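PDB 6EXS: peptide ABC transporter permease from Staphylococcus hominis, which probably imports peptides across the cell membrane as a POT-family transporter, including the cysteinylglycine-conjugated thioalcohol that is a precursor of human underarm malodour. Local coordinates for residues S283-L297 / I474-K487. Sequence-based numbering, arbitrary orientation.
Sequences SRVKAFIPLFILGML and ITLIILVFSPKITK
Leu294, Leu297 and Pro290 of helix 279-302 pack against Ile474, Thr475 and Ile478 of helix 460-479 in an antiparallel helix pair of the major facilitator fold. The short helix 482-485 and the C-terminal Lys487 extend the contact along helix 279-302. The axes of 283-297 and 474-479 come within 10.5 Å, with N-to-C directions 158° apart. At one end Leu297 CD1 lies 3.8 Å from Ile474 CG2. Next, Leu294 straddles two residues. Its CD1 meets Ile478 CG2, while its CD2 sits 3.5 Å from Thr475 OG1. That hydroxyl is hydrogen-bonded to Ala471 O. Helix 364-389 also touches Leu294 and Thr475, and its Thr372 hydrogen-bonds to Leu294 O.

Helix 279-302 is kinked at Pro290, whose N makes no bond to the preceding turn. Pro290 CB touches two neighbouring isoleucines, 3.8 Å from Ile478 CG2 and 4.0 Å from Ile485 CD1. With chi1 of -69°, Ile478 turns CG2 opposite the backbone N and against both Pro290 and Leu294. Ala287 CB lies 3.3 Å from Ile485 O.

Beyond this point the contact turns polar. The extended Lys487 chain passes Ala287 CB and approaches Lys286 at about a right angle. Lys286 NZ and Lys487 NZ are 4.6 Å apart, which probably costs some repulsion. Lys286 NZ donates a hydrogen bond to Ser283 OG. Lys487 NZ donates to Ser283 O at 3.1 Å, tilted 28° from the carbonyl plane, and Ala287 N reaches the same oxygen from the opposite face.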
loop_
_atom_site.group_PDB
_atom_site.type_symbol
_atom_site.label_atom_id
_atom_site.label_comp_id
_atom_site.label_asym_id
_atom_site.label_seq_id
_atom_site.Cartn_x
_atom_site.Cartn_y
_atom_site.Cartn_z
ATOM N N SER A 283 -21.300 16.808 -8.389
ATOM C CA SER A 283 -20.292 17.834 -8.656
ATOM C C SER A 283 -18.987 17.611 -7.880
ATOM O O SER A 283 -17.918 17.926 -8.401
ATOM C CB SER A 283 -20.850 19.230 -8.404
ATOM O OG SER A 283 -21.424 19.740 -9.595
ATOM N N ARG A 284 -19.073 17.048 -6.660
ATOM C CA ARG A 284 -17.914 16.727 -5.828
ATOM C C ARG A 284 -17.190 15.477 -6.354
ATOM O O ARG A 284 -15.974 15.359 -6.170
ATOM C CB ARG A 284 -18.321 16.535 -4.363
ATOM C CG ARG A 284 -18.764 17.814 -3.657
ATOM C CD ARG A 284 -19.078 17.577 -2.187
ATOM N NE ARG A 284 -20.105 16.549 -1.991
ATOM C CZ ARG A 284 -20.528 16.121 -0.806
ATOM N NH1 ARG A 284 -20.030 16.638 0.311
ATOM N NH2 ARG A 284 -21.457 15.180 -0.727
ATOM N N VAL A 285 -17.935 14.550 -7.010
ATOM C CA VAL A 285 -17.410 13.317 -7.623
ATOM C C VAL A 285 -16.513 13.691 -8.815
ATOM O O VAL A 285 -15.379 13.217 -8.885
ATOM C CB VAL A 285 -18.537 12.314 -8.017
ATOM C CG1 VAL A 285 -17.989 11.129 -8.815
ATOM C CG2 VAL A 285 -19.293 11.826 -6.784
ATOM N N LYS A 286 -17.007 14.562 -9.729
ATOM C CA LYS A 286 -16.218 15.021 -10.878
ATOM C C LYS A 286 -15.020 15.874 -10.430
ATOM O O LYS A 286 -13.979 15.859 -11.091
ATOM C CB LYS A 286 -17.076 15.711 -11.961
ATOM C CG LYS A 286 -17.904 16.901 -11.499
ATOM C CD LYS A 286 -18.537 17.615 -12.681
ATOM C CE LYS A 286 -19.370 18.805 -12.274
ATOM N NZ LYS A 286 -20.779 18.426 -12.001
ATOM N N ALA A 287 -15.149 16.556 -9.271
ATOM C CA ALA A 287 -14.086 17.355 -8.660
ATOM C C ALA A 287 -12.951 16.458 -8.143
ATOM O O ALA A 287 -11.825 16.937 -8.008
ATOM C CB ALA A 287 -14.645 18.187 -7.519
ATOM N N PHE A 288 -13.251 15.165 -7.856
ATOM C CA PHE A 288 -12.278 14.187 -7.371
ATOM C C PHE A 288 -11.424 13.581 -8.496
ATOM O O PHE A 288 -10.287 13.187 -8.234
ATOM C CB PHE A 288 -12.933 13.087 -6.502
ATOM C CG PHE A 288 -11.923 12.311 -5.674
ATOM C CD1 PHE A 288 -11.492 12.790 -4.443
ATOM C CD2 PHE A 288 -11.370 11.124 -6.150
ATOM C CE1 PHE A 288 -10.531 12.092 -3.699
ATOM C CE2 PHE A 288 -10.407 10.430 -5.409
ATOM C CZ PHE A 288 -9.998 10.916 -4.185
ATOM N N ILE A 289 -11.963 13.506 -9.736
ATOM C CA ILE A 289 -11.271 12.977 -10.924
ATOM C C ILE A 289 -9.837 13.581 -11.065
ATOM O O ILE A 289 -8.909 12.776 -11.143
ATOM C CB ILE A 289 -12.133 13.094 -12.223
ATOM C CG1 ILE A 289 -13.335 12.130 -12.165
ATOM C CG2 ILE A 289 -11.299 12.849 -13.486
ATOM C CD1 ILE A 289 -14.530 12.486 -13.077
ATOM N N PRO A 290 -9.601 14.934 -11.036
ATOM C CA PRO A 290 -8.212 15.439 -11.130
ATOM C C PRO A 290 -7.349 15.010 -9.945
ATOM O O PRO A 290 -6.169 14.709 -10.145
ATOM C CB PRO A 290 -8.380 16.960 -11.177
ATOM C CG PRO A 290 -9.792 17.187 -11.559
ATOM C CD PRO A 290 -10.553 16.063 -10.954
ATOM N N LEU A 291 -7.949 14.945 -8.722
ATOM C CA LEU A 291 -7.282 14.485 -7.492
ATOM C C LEU A 291 -6.885 12.993 -7.620
ATOM O O LEU A 291 -5.872 12.586 -7.043
ATOM C CB LEU A 291 -8.174 14.701 -6.249
ATOM C CG LEU A 291 -8.473 16.147 -5.835
ATOM C CD1 LEU A 291 -9.683 16.210 -4.931
ATOM C CD2 LEU A 291 -7.304 16.775 -5.117
ATOM N N PHE A 292 -7.675 12.191 -8.393
ATOM C CA PHE A 292 -7.394 10.777 -8.656
ATOM C C PHE A 292 -6.122 10.640 -9.525
ATOM O O PHE A 292 -5.264 9.812 -9.209
ATOM C CB PHE A 292 -8.597 10.043 -9.305
ATOM C CG PHE A 292 -8.358 8.552 -9.438
ATOM C CD1 PHE A 292 -7.690 8.033 -10.545
ATOM C CD2 PHE A 292 -8.747 7.676 -8.430
ATOM C CE1 PHE A 292 -7.400 6.668 -10.630
ATOM C CE2 PHE A 292 -8.458 6.311 -8.518
ATOM C CZ PHE A 292 -7.780 5.818 -9.613
ATOM N N ILE A 293 -6.018 11.452 -10.606
ATOM C CA ILE A 293 -4.866 11.509 -11.516
ATOM C C ILE A 293 -3.626 11.950 -10.709
ATOM O O ILE A 293 -2.620 11.240 -10.733
ATOM C CB ILE A 293 -5.123 12.417 -12.768
ATOM C CG1 ILE A 293 -6.506 12.157 -13.438
ATOM C CG2 ILE A 293 -3.979 12.330 -13.792
ATOM C CD1 ILE A 293 -6.798 10.707 -14.015
ATOM N N LEU A 294 -3.721 13.074 -9.956
ATOM C CA LEU A 294 -2.629 13.582 -9.123
ATOM C C LEU A 294 -2.149 12.538 -8.116
ATOM O O LEU A 294 -0.931 12.354 -7.971
ATOM C CB LEU A 294 -3.001 14.900 -8.411
ATOM C CG LEU A 294 -3.129 16.178 -9.274
ATOM C CD1 LEU A 294 -3.444 17.381 -8.410
ATOM C CD2 LEU A 294 -1.869 16.468 -10.070
ATOM N N GLY A 295 -3.104 11.837 -7.482
ATOM C CA GLY A 295 -2.847 10.758 -6.525
ATOM C C GLY A 295 -2.162 9.556 -7.155
ATOM O O GLY A 295 -1.229 8.997 -6.578
ATOM N N MET A 296 -2.604 9.174 -8.364
ATOM C CA MET A 296 -2.056 8.061 -9.136
ATOM C C MET A 296 -0.597 8.348 -9.539
ATOM O O MET A 296 0.262 7.480 -9.357
ATOM C CB MET A 296 -2.932 7.796 -10.372
ATOM C CG MET A 296 -2.930 6.361 -10.813
ATOM S SD MET A 296 -4.186 5.982 -12.063
ATOM C CE MET A 296 -3.481 6.806 -13.503
ATOM N N LEU A 297 -0.323 9.582 -10.052
ATOM C CA LEU A 297 1.003 10.052 -10.458
ATOM C C LEU A 297 1.960 10.061 -9.264
ATOM O O LEU A 297 3.149 9.768 -9.436
ATOM C CB LEU A 297 0.947 11.465 -11.078
ATOM C CG LEU A 297 0.297 11.663 -12.451
ATOM C CD1 LEU A 297 0.010 13.117 -12.680
ATOM C CD2 LEU A 297 1.176 11.116 -13.589
ATOM N N ILE A 474 1.564 17.206 -16.204
ATOM C CA ILE A 474 0.151 16.906 -15.888
ATOM C C ILE A 474 -0.291 17.679 -14.633
ATOM O O ILE A 474 -1.412 18.205 -14.587
ATOM C CB ILE A 474 -0.143 15.380 -15.783
ATOM C CG1 ILE A 474 0.311 14.625 -17.046
ATOM C CG2 ILE A 474 -1.640 15.116 -15.505
ATOM C CD1 ILE A 474 0.447 13.143 -16.858
ATOM N N THR A 475 0.609 17.776 -13.641
ATOM C CA THR A 475 0.354 18.521 -12.412
ATOM C C THR A 475 0.213 20.009 -12.707
ATOM O O THR A 475 -0.723 20.616 -12.200
ATOM C CB THR A 475 1.394 18.203 -11.333
ATOM O OG1 THR A 475 1.402 16.793 -11.126
ATOM C CG2 THR A 475 1.093 18.894 -10.018
ATOM N N LEU A 476 1.103 20.584 -13.542
ATOM C CA LEU A 476 1.020 21.998 -13.909
ATOM C C LEU A 476 -0.252 22.322 -14.708
ATOM O O LEU A 476 -0.815 23.406 -14.526
ATOM C CB LEU A 476 2.277 22.486 -14.646
ATOM C CG LEU A 476 3.554 22.625 -13.815
ATOM C CD1 LEU A 476 4.761 22.784 -14.717
ATOM C CD2 LEU A 476 3.469 23.792 -12.834
ATOM N N ILE A 477 -0.726 21.370 -15.553
ATOM C CA ILE A 477 -1.949 21.526 -16.352
ATOM C C ILE A 477 -3.191 21.505 -15.429
ATOM O O ILE A 477 -4.068 22.352 -15.588
ATOM C CB ILE A 477 -2.022 20.522 -17.549
ATOM C CG1 ILE A 477 -0.849 20.746 -18.532
ATOM C CG2 ILE A 477 -3.364 20.625 -18.298
ATOM C CD1 ILE A 477 -0.428 19.529 -19.314
ATOM N N ILE A 478 -3.230 20.585 -14.442
ATOM C CA ILE A 478 -4.331 20.475 -13.475
ATOM C C ILE A 478 -4.331 21.667 -12.492
ATOM O O ILE A 478 -5.398 22.238 -12.243
ATOM C CB ILE A 478 -4.330 19.077 -12.773
ATOM C CG1 ILE A 478 -4.721 17.965 -13.773
ATOM C CG2 ILE A 478 -5.232 19.038 -11.517
ATOM C CD1 ILE A 478 -4.388 16.528 -13.364
ATOM N N LEU A 479 -3.137 22.044 -11.955
ATOM C CA LEU A 479 -2.914 23.133 -10.987
ATOM C C LEU A 479 -3.593 24.456 -11.356
ATOM O O LEU A 479 -4.115 25.123 -10.462
ATOM C CB LEU A 479 -1.405 23.346 -10.735
ATOM C CG LEU A 479 -0.938 24.364 -9.667
ATOM C CD1 LEU A 479 -1.635 24.158 -8.322
ATOM C CD2 LEU A 479 0.569 24.298 -9.476
ATOM N N VAL A 480 -3.612 24.825 -12.654
ATOM C CA VAL A 480 -4.243 26.080 -13.100
ATOM C C VAL A 480 -5.798 26.047 -12.950
ATOM O O VAL A 480 -6.428 27.110 -12.949
ATOM C CB VAL A 480 -3.790 26.541 -14.517
ATOM C CG1 VAL A 480 -2.268 26.680 -14.598
ATOM C CG2 VAL A 480 -4.317 25.623 -15.617
ATOM N N PHE A 481 -6.392 24.836 -12.793
ATOM C CA PHE A 481 -7.838 24.629 -12.622
ATOM C C PHE A 481 -8.238 24.393 -11.157
ATOM O O PHE A 481 -9.419 24.164 -10.877
ATOM C CB PHE A 481 -8.338 23.485 -13.523
ATOM C CG PHE A 481 -8.139 23.737 -14.998
ATOM C CD1 PHE A 481 -9.013 24.553 -15.706
ATOM C CD2 PHE A 481 -7.080 23.156 -15.682
ATOM C CE1 PHE A 481 -8.823 24.791 -17.071
ATOM C CE2 PHE A 481 -6.887 23.394 -17.045
ATOM C CZ PHE A 481 -7.762 24.207 -17.731
ATOM N N SER A 482 -7.252 24.492 -10.225
ATOM C CA SER A 482 -7.393 24.319 -8.769
ATOM C C SER A 482 -8.535 25.140 -8.113
ATOM O O SER A 482 -9.212 24.550 -7.262
ATOM C CB SER A 482 -6.073 24.585 -8.052
ATOM O OG SER A 482 -6.220 24.503 -6.644
ATOM N N PRO A 483 -8.793 26.447 -8.442
ATOM C CA PRO A 483 -9.914 27.151 -7.787
ATOM C C PRO A 483 -11.292 26.553 -8.109
ATOM O O PRO A 483 -12.163 26.541 -7.233
ATOM C CB PRO A 483 -9.784 28.597 -8.295
ATOM C CG PRO A 483 -8.406 28.703 -8.849
ATOM C CD PRO A 483 -8.110 27.348 -9.397
ATOM N N LYS A 484 -11.480 26.032 -9.345
ATOM C CA LYS A 484 -12.741 25.424 -9.785
ATOM C C LYS A 484 -12.981 24.042 -9.179
ATOM O O LYS A 484 -14.137 23.664 -8.970
ATOM C CB LYS A 484 -12.832 25.373 -11.319
ATOM C CG LYS A 484 -13.383 26.655 -11.949
ATOM C CD LYS A 484 -12.298 27.522 -12.589
ATOM C CE LYS A 484 -11.961 27.101 -14.002
ATOM N NZ LYS A 484 -10.783 27.836 -14.529
ATOM N N ILE A 485 -11.892 23.295 -8.898
ATOM C CA ILE A 485 -11.912 21.944 -8.316
ATOM C C ILE A 485 -12.520 21.946 -6.896
ATOM O O ILE A 485 -13.310 21.057 -6.575
ATOM C CB ILE A 485 -10.492 21.282 -8.386
ATOM C CG1 ILE A 485 -10.085 20.994 -9.860
ATOM C CG2 ILE A 485 -10.391 20.000 -7.524
ATOM C CD1 ILE A 485 -8.555 20.871 -10.140
ATOM N N THR A 486 -12.172 22.948 -6.069
ATOM C CA THR A 486 -12.661 23.063 -4.690
ATOM C C THR A 486 -14.170 23.364 -4.662
ATOM O O THR A 486 -14.601 24.464 -5.036
ATOM C CB THR A 486 -11.804 24.044 -3.878
ATOM O OG1 THR A 486 -11.937 25.355 -4.425
ATOM C CG2 THR A 486 -10.339 23.638 -3.842
ATOM N N LYS A 487 -14.968 22.340 -4.277
ATOM C CA LYS A 487 -16.436 22.397 -4.226
ATOM C C LYS A 487 -16.992 21.966 -2.860
ATOM O O LYS A 487 -16.906 20.797 -2.477
ATOM C CB LYS A 487 -17.049 21.553 -5.358
ATOM C CG LYS A 487 -16.731 22.062 -6.757
ATOM C CD LYS A 487 -17.182 21.072 -7.801
ATOM C CE LYS A 487 -16.692 21.416 -9.183
ATOM N NZ LYS A 487 -17.095 20.383 -10.172
#